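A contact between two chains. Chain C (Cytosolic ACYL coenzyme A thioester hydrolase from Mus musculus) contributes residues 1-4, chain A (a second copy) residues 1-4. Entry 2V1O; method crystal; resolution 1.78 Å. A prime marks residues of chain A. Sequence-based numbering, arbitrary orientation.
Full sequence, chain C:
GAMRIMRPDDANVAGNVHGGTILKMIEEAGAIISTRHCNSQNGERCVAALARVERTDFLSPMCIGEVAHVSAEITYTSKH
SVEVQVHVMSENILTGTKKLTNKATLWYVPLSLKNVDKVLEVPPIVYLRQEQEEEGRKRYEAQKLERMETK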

# COMPACT_ATOMS: atom_id res chain seq x y z
N GLY C 1 -21.92 3.87 7.17
CA GLY C 1 -20.68 3.34 7.81
C GLY C 1 -19.59 2.97 6.81
O GLY C 1 -19.57 3.45 5.67
N ALA C 2 -18.68 2.11 7.26
CA ALA C 2 -17.60 1.62 6.42
C ALA C 2 -17.35 0.14 6.73
O ALA C 2 -17.36 -0.26 7.88
CB ALA C 2 -16.34 2.43 6.66
N MET C 3 -17.14 -0.65 5.69
CA MET C 3 -16.68 -2.02 5.90
C MET C 3 -15.56 -2.38 4.93
O MET C 3 -15.50 -1.85 3.81
CB MET C 3 -17.85 -3.04 5.85
CG MET C 3 -18.27 -3.53 4.47
SD MET C 3 -19.70 -4.65 4.49
CE MET C 3 -21.06 -3.51 4.66
N ARG C 4 -14.67 -3.26 5.39
CA ARG C 4 -13.69 -3.88 4.52
C ARG C 4 -13.19 -5.20 5.07
O ARG C 4 -13.20 -5.43 6.29
CB ARG C 4 -12.54 -2.93 4.17
CG ARG C 4 -11.48 -2.76 5.22
CD ARG C 4 -10.35 -1.94 4.64
NE ARG C 4 -9.27 -1.71 5.59
CZ ARG C 4 -8.25 -2.54 5.79
NH1 ARG C 4 -8.17 -3.69 5.13
NH2 ARG C 4 -7.31 -2.23 6.67
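Chain A, residues 1-4: GAMR

How does the chain A stretch lie on chain C? Both backbones are extended, with residues 2-4 in strand conformation: phi and psi are -136° and 140° at Ala2′, -144° and 146° at Met3′, and -155° and 138° at Arg4′, close to the values in chain C. The strands nevertheless do not run side by side as in a sheet. Their N-to-C directions make an angle of 97°, with a signed crossing angle of -97°, and their axes approach to 5.0 Å. The two copies therefore cross almost at right angles.

Where do the strands cross? The nearest CA atoms across the contact are those of the alanines, Ala2 CA and Ala2′ CA, 4.3 Å apart. Their CA-to-CB bonds point sideways, so each methyl lies beside the other backbone: Ala2′ CB is 3.8 Å from Met3 O, and Ala2 CB is 3.9 Å from Met3′ O.

What do the methionines add? Each CA-to-CB bond points sideways, but the p, t, p rotamer brings the end of the side chain nearer the partner. Met3′ CE packs 3.3 Å from Gly1 O, and Met3 CE lies 3.3 Å from Gly1′ O, a nearly symmetrical pair of contacts. Arg4′, like Arg4, takes no part; the guanidinium groups of both arginines are hydrogen-bonded elsewhere in the structure.

Which polar links join the strands? Water 1 bridges the two carbonyls, donating to Met3 O at 2.9 Å and to Met3′ O at 3.3 Å. Together these contacts make a compact crossing that buries 278 Å², both sides summed.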

# COMPACT_ATOMS: atom_id res chain seq x y z
N GLY A 1 -22.76 -0.54 4.04
CA GLY A 1 -22.02 -0.20 2.79
C GLY A 1 -20.53 -0.01 3.01
O GLY A 1 -19.96 -0.48 4.00
N ALA A 2 -19.89 0.70 2.08
CA ALA A 2 -18.48 1.04 2.21
C ALA A 2 -18.28 2.50 1.82
O ALA A 2 -18.90 2.99 0.89
CB ALA A 2 -17.63 0.13 1.34
N MET A 3 -17.43 3.21 2.55
CA MET A 3 -17.03 4.55 2.15
C MET A 3 -15.58 4.80 2.51
O MET A 3 -15.07 4.31 3.52
CB MET A 3 -17.95 5.64 2.72
CG MET A 3 -17.72 6.03 4.18
SD MET A 3 -18.76 7.40 4.76
CE MET A 3 -20.35 6.60 4.92
N ARG A 4 -14.91 5.57 1.66
CA ARG A 4 -13.50 5.84 1.79
C ARG A 4 -13.20 7.16 1.11
O ARG A 4 -13.73 7.43 0.02
CB ARG A 4 -12.71 4.70 1.14
CG ARG A 4 -11.24 4.94 0.97
CD ARG A 4 -10.50 3.63 0.64
NE ARG A 4 -10.26 3.41 -0.79
CZ ARG A 4 -9.40 4.11 -1.53
NH1 ARG A 4 -8.72 5.13 -1.01
NH2 ARG A 4 -9.23 3.80 -2.82
O HOH W 1 -15.33 1.06 3.68